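Side-chain contacts in glycoside Hydrolase (Bacteroides uniformis, PDB 5T9X), which probably hydrolyses agarose-type galactans as a family 16 glycoside hydrolase of the human gut bacterium Bacteroides uniformis: residues Thr124-Asp129 with Lys319-Lys324; His207-Pro212 with Ser312-Thr317. One frame throughout, in Å; residues are numbered along the deposited sequence.

Both contacts involve the long loop between helix 307-310 and strand 329-341, at different points along it, and their centres lie about 17 Å apart. Contact 2, the buried one, is an aromatic ring against a leucine methyl, where a loop between two strands of the mixed sheet meets the turn leaving the helix. Contact 1 lies nearer the surface, partly buried, where a leucine wedges against a threonine methyl and an arginine whose polar end bonds to other parts of the protein. They touch directly: R126 NH1 probably donates to P316 O, 2.7 Å away. R200 also ties them together, salt-bridged to E320 and hydrogen-bonded to the carbonyls of G313 and S315.

Contact 1 (Thr124-Asp129 with Lys319-Lys324); sequences TSRPDD and KELMNK
L321 reaches out from a short helix-like turn and wedges its forked end between T124 and R126, at an edge of the beta-sandwich expected of this family. The loop of T124-D129 follows strand 119-122 of the antiparallel sheet and leads to strand 132-137 of the mixed one; L321 belongs to the loop before strand 329-341. The backbones come nearest at S125 and L321, with CA atoms 6.2 Å apart. The turn is closed by M322 N donating to K319 O at 3.0 Å, and no hydrogen bond joins the two segments.

The apolar part is divided between the two leucine methyls. L321 CD2 meets the methyl of T124, with CG2 to CD2 at 3.7 Å, and the side chains pass at a slant. With OG1 beside the backbone N of T124 (chi1 -57°), CG2 falls anti to that N and meets the leucine, while OG1 bonds to T149 OG1. L321 CD1 serves R126 instead, resting 3.7 Å from R126 CB.

The same methyl also meets the charged end of R126. The arginine chain runs extended through chi1 and chi2, then bends at chi3 (-62°), which brings the guanidinium back beside L321. CD1 sits 3.9 Å above its plane, displaced toward the rim, so the leucine covers part of one face.

The polar atoms of this guanidinium are held by other residues: NE by G146 O, NH2 by T147 OG1, and NH1 probably by P316 O. Three bonds to different partners should fix its rotation and keep that face turned to the leucine. The S125 side chain does not touch L321, and its OG bonds to H112 NE2; CD1 of L321 meets only the backbone there, 4.2 Å from S125 C.

Contact 2 (His207-Pro212 with Ser312-Thr317); sequences HKFYGP and SGLSPT
F209 and L314 face each other across a gap of 9.5 Å between CA atoms, too wide for backbone pairing, and their side chains bridge it. On the L314 side, the backbone turns sharply at G313, which has positive phi (95°) and is the C-prime residue of a Schellman motif, defined by the bonds L314 N to R309 O and G313 N to A310 O.

L314 carries the contact through one branch. Its CD1 lies over a face of the F209 ring, 3.6 Å from the centroid and 19° off the normal, a CH-pi contact. The methyl is shifted toward one side of the ring, where it approaches F209 CD2 to 3.4 Å and CE2 to 3.6 Å. The two side chains run past each other in opposite directions. F209 CG stands anti to its carbonyl carbon (chi1 -70°), which directs the ring across the gap to L314 and S312.

S312 meets the far end of the ring at an oblique angle, with CB 3.8 Å from F209 CZ. Its hydroxyl has a weak hydrogen bond to W308 O, back within the helix. R309 is touched by both F209 and L314, while F209 also hydrogen-bonds through its backbone with V201. Replacing F209 with an alanine would remove the whole ring, and is likely to leave L314 CD1 and S312 CB without their shared partner and open a gap beside the helix end.

The contact thus joins the connection between strands 188-195 and 215-224 of the mixed sheet to the turn leaving helix 307-310, an aromatic ring packed against the residues that follow a helix ended by a Schellman motif.

Contact 1 (Thr124-Asp129 with Lys319-Lys324)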
loop_
_atom_site.group_PDB
_atom_site.type_symbol
_atom_site.label_atom_id
_atom_site.label_comp_id
_atom_site.label_asym_id
_atom_site.label_seq_id
_atom_site.Cartn_x
_atom_site.Cartn_y
_atom_site.Cartn_z
ATOM N N THR A 124 -4.812 5.225 -13.840
ATOM C CA THR A 124 -3.555 5.418 -14.526
ATOM C C THR A 124 -3.782 5.805 -15.992
ATOM O O THR A 124 -4.563 5.182 -16.673
ATOM C CB THR A 124 -2.754 4.130 -14.457
ATOM O OG1 THR A 124 -2.587 3.803 -13.083
ATOM C CG2 THR A 124 -1.395 4.282 -15.088
ATOM N N SER A 125 -3.084 6.827 -16.462
ATOM C CA SER A 125 -3.163 7.244 -17.846
ATOM C C SER A 125 -1.809 7.725 -18.281
ATOM O O SER A 125 -0.905 7.840 -17.471
ATOM C CB SER A 125 -4.201 8.354 -18.023
ATOM O OG SER A 125 -3.739 9.599 -17.528
ATOM N N ARG A 126 -1.691 8.013 -19.567
ATOM C CA ARG A 126 -0.504 8.628 -20.130
ATOM C C ARG A 126 -0.929 9.466 -21.332
ATOM O O ARG A 126 -1.206 8.918 -22.395
ATOM C CB ARG A 126 0.528 7.558 -20.534
ATOM C CG ARG A 126 1.814 8.148 -21.081
ATOM C CD ARG A 126 2.827 7.105 -21.486
ATOM N NE ARG A 126 3.273 6.281 -20.366
ATOM C CZ ARG A 126 3.320 4.945 -20.348
ATOM N NH1 ARG A 126 2.983 4.220 -21.401
ATOM N NH2 ARG A 126 3.724 4.306 -19.248
ATOM N N PRO A 127 -0.972 10.794 -21.181
ATOM C CA PRO A 127 -1.268 11.665 -22.324
ATOM C C PRO A 127 -0.282 11.532 -23.507
ATOM O O PRO A 127 0.805 10.962 -23.355
ATOM C CB PRO A 127 -1.150 13.069 -21.734
ATOM C CG PRO A 127 -1.233 12.901 -20.272
ATOM C CD PRO A 127 -0.651 11.569 -19.975
ATOM N N ASP A 128 -0.661 12.059 -24.669
ATOM C CA ASP A 128 0.243 12.080 -25.838
ATOM C C ASP A 128 1.421 13.012 -25.573
ATOM O O ASP A 128 2.565 12.699 -25.874
ATOM C CB ASP A 128 -0.490 12.571 -27.099
ATOM C CG ASP A 128 -1.595 11.633 -27.548
ATOM O OD1 ASP A 128 -1.407 10.398 -27.457
ATOM O OD2 ASP A 128 -2.650 12.139 -28.007
ATOM N N ASP A 129 1.099 14.158 -24.986
ATOM C CA ASP A 129 2.064 15.203 -24.670
ATOM C C ASP A 129 2.844 15.010 -23.341
ATOM O O ASP A 129 3.491 15.944 -22.883
ATOM C CB ASP A 129 1.331 16.569 -24.660
ATOM C CG ASP A 129 0.119 16.590 -23.710
ATOM O OD1 ASP A 129 -0.790 15.741 -23.891
ATOM O OD2 ASP A 129 0.066 17.445 -22.798
ATOM N N LYS A 319 -0.990 0.701 -25.178
ATOM C CA LYS A 319 -2.069 -0.237 -25.536
ATOM C C LYS A 319 -2.763 -0.754 -24.262
ATOM O O LYS A 319 -3.980 -0.634 -24.151
ATOM C CB LYS A 319 -1.550 -1.381 -26.424
ATOM C CG LYS A 319 -2.621 -2.096 -27.245
ATOM N N GLU A 320 -1.987 -1.263 -23.291
ATOM C CA GLU A 320 -2.527 -1.706 -21.978
ATOM C C GLU A 320 -3.334 -0.609 -21.247
ATOM O O GLU A 320 -4.344 -0.897 -20.619
ATOM C CB GLU A 320 -1.404 -2.225 -21.054
ATOM C CG GLU A 320 -0.763 -3.569 -21.445
ATOM C CD GLU A 320 0.576 -3.881 -20.732
ATOM O OE1 GLU A 320 1.212 -2.971 -20.155
ATOM O OE2 GLU A 320 1.028 -5.054 -20.751
ATOM N N LEU A 321 -2.900 0.647 -21.362
ATOM C CA LEU A 321 -3.634 1.778 -20.768
ATOM C C LEU A 321 -4.924 2.194 -21.491
ATOM O O LEU A 321 -5.656 3.012 -20.962
ATOM C CB LEU A 321 -2.736 3.003 -20.646
ATOM C CG LEU A 321 -1.488 2.851 -19.794
ATOM C CD1 LEU A 321 -0.619 4.085 -19.980
ATOM C CD2 LEU A 321 -1.797 2.621 -18.323
ATOM N N MET A 322 -5.199 1.666 -22.689
ATOM C CA MET A 322 -6.523 1.857 -23.346
ATOM C C MET A 322 -7.695 1.322 -22.489
ATOM O O MET A 322 -8.796 1.844 -22.546
ATOM C CB MET A 322 -6.580 1.201 -24.756
ATOM C CG MET A 322 -5.691 1.806 -25.853
ATOM S SD MET A 322 -5.693 3.621 -25.950
ATOM C CE MET A 322 -7.332 4.036 -26.595
ATOM N N ASN A 323 -7.442 0.267 -21.723
ATOM C CA ASN A 323 -8.413 -0.323 -20.807
ATOM C C ASN A 323 -8.260 0.276 -19.399
ATOM O O ASN A 323 -7.374 -0.131 -18.643
ATOM C CB ASN A 323 -8.186 -1.842 -20.766
ATOM C CG ASN A 323 -9.231 -2.559 -19.960
ATOM O OD1 ASN A 323 -9.807 -2.017 -19.011
ATOM N ND2 ASN A 323 -9.493 -3.787 -20.334
ATOM N N LYS A 324 -9.140 1.204 -19.042
ATOM C CA LYS A 324 -8.997 1.972 -17.811
ATOM C C LYS A 324 -9.353 1.185 -16.541
ATOM O O LYS A 324 -8.775 1.452 -15.475
ATOM C CB LYS A 324 -9.802 3.267 -17.893
ATOM C CG LYS A 324 -9.362 4.163 -19.044
ATOM C CD LYS A 324 -9.947 5.562 -18.929
ATOM C CE LYS A 324 -9.827 6.318 -20.252
ATOM N NZ LYS A 324 -10.017 7.796 -20.104
#

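Contact 2 (His207-Pro212 with Ser312-Thr317)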
loop_
_atom_site.group_PDB
_atom_site.type_symbol
_atom_site.label_atom_id
_atom_site.label_comp_id
_atom_site.label_asym_id
_atom_site.label_seq_id
_atom_site.Cartn_x
_atom_site.Cartn_y
_atom_site.Cartn_z
ATOM N N HIS A 207 15.768 -10.530 -15.919
ATOM C CA HIS A 207 15.078 -10.944 -14.687
ATOM C C HIS A 207 13.730 -11.694 -14.928
ATOM O O HIS A 207 13.018 -11.473 -15.922
ATOM C CB HIS A 207 14.804 -9.695 -13.797
ATOM C CG HIS A 207 16.029 -9.011 -13.247
ATOM N ND1 HIS A 207 16.702 -9.463 -12.128
ATOM C CD2 HIS A 207 16.663 -7.872 -13.628
ATOM C CE1 HIS A 207 17.715 -8.652 -11.864
ATOM N NE2 HIS A 207 17.717 -7.681 -12.761
ATOM N N LYS A 208 13.401 -12.588 -13.994
ATOM C CA LYS A 208 12.005 -12.933 -13.699
ATOM C C LYS A 208 11.558 -11.971 -12.561
ATOM O O LYS A 208 12.365 -11.593 -11.697
ATOM C CB LYS A 208 11.881 -14.406 -13.294
ATOM N N PHE A 209 10.305 -11.522 -12.609
ATOM C CA PHE A 209 9.721 -10.717 -11.532
ATOM C C PHE A 209 8.607 -11.483 -10.812
ATOM O O PHE A 209 8.015 -12.419 -11.351
ATOM C CB PHE A 209 9.196 -9.394 -12.072
ATOM C CG PHE A 209 10.277 -8.448 -12.507
ATOM C CD1 PHE A 209 10.692 -7.420 -11.684
ATOM C CD2 PHE A 209 10.893 -8.597 -13.747
ATOM C CE1 PHE A 209 11.702 -6.548 -12.086
ATOM C CE2 PHE A 209 11.898 -7.731 -14.164
ATOM C CZ PHE A 209 12.305 -6.701 -13.334
ATOM N N TYR A 210 8.339 -11.091 -9.572
ATOM C CA TYR A 210 7.250 -11.698 -8.795
ATOM C C TYR A 210 5.904 -11.352 -9.450
ATOM O O TYR A 210 5.666 -10.213 -9.891
ATOM C CB TYR A 210 7.309 -11.275 -7.307
ATOM C CG TYR A 210 8.395 -11.986 -6.480
ATOM C CD1 TYR A 210 8.279 -13.338 -6.149
ATOM C CD2 TYR A 210 9.511 -11.314 -6.018
ATOM C CE1 TYR A 210 9.246 -13.991 -5.377
ATOM C CE2 TYR A 210 10.485 -11.951 -5.257
ATOM C CZ TYR A 210 10.356 -13.294 -4.934
ATOM O OH TYR A 210 11.329 -13.951 -4.186
ATOM N N GLY A 211 5.049 -12.367 -9.529
ATOM C CA GLY A 211 3.825 -12.314 -10.329
ATOM C C GLY A 211 2.542 -12.052 -9.555
ATOM O O GLY A 211 2.577 -11.687 -8.382
ATOM N N PRO A 212 1.391 -12.263 -10.214
ATOM C CA PRO A 212 0.096 -11.906 -9.668
ATOM C C PRO A 212 -0.474 -12.899 -8.660
ATOM O O PRO A 212 -1.608 -12.716 -8.202
ATOM C CB PRO A 212 -0.781 -11.837 -10.923
ATOM C CG PRO A 212 -0.199 -12.863 -11.831
ATOM C CD PRO A 212 1.280 -12.775 -11.599
ATOM N N SER A 312 13.382 -2.128 -16.633
ATOM C CA SER A 312 13.478 -3.437 -17.251
ATOM C C SER A 312 12.283 -3.779 -18.170
ATOM O O SER A 312 12.112 -4.940 -18.548
ATOM C CB SER A 312 13.657 -4.505 -16.158
ATOM O OG SER A 312 14.751 -4.160 -15.306
ATOM N N GLY A 313 11.482 -2.785 -18.553
ATOM C CA GLY A 313 10.399 -2.995 -19.506
ATOM C C GLY A 313 9.003 -3.263 -18.934
ATOM O O GLY A 313 8.088 -3.612 -19.690
ATOM N N LEU A 314 8.803 -3.093 -17.624
ATOM C CA LEU A 314 7.476 -3.352 -17.030
ATOM C C LEU A 314 6.638 -2.090 -16.784
ATOM O O LEU A 314 5.655 -2.138 -16.042
ATOM C CB LEU A 314 7.612 -4.225 -15.765
ATOM C CG LEU A 314 7.974 -5.649 -16.168
ATOM C CD1 LEU A 314 8.757 -6.350 -15.092
ATOM C CD2 LEU A 314 6.736 -6.442 -16.488
ATOM N N SER A 315 6.999 -0.969 -17.405
ATOM C CA SER A 315 6.126 0.200 -17.420
ATOM C C SER A 315 4.921 -0.194 -18.292
ATOM O O SER A 315 5.078 -0.989 -19.215
ATOM C CB SER A 315 6.860 1.416 -17.968
ATOM O OG SER A 315 6.040 2.585 -17.968
ATOM N N PRO A 316 3.701 0.277 -17.962
ATOM C CA PRO A 316 2.558 -0.087 -18.811
ATOM C C PRO A 316 2.631 0.545 -20.196
ATOM O O PRO A 316 2.964 1.726 -20.315
ATOM C CB PRO A 316 1.348 0.479 -18.071
ATOM C CG PRO A 316 1.819 0.771 -16.715
ATOM C CD PRO A 316 3.281 1.021 -16.765
ATOM N N THR A 317 2.296 -0.243 -21.218
ATOM C CA THR A 317 2.289 0.224 -22.620
ATOM C C THR A 317 1.082 1.118 -22.853
ATOM O O THR A 317 0.083 1.043 -22.136
ATOM C CB THR A 317 2.239 -0.960 -23.630
ATOM O OG1 THR A 317 0.977 -1.647 -23.529
ATOM C CG2 THR A 317 3.368 -1.950 -23.381
#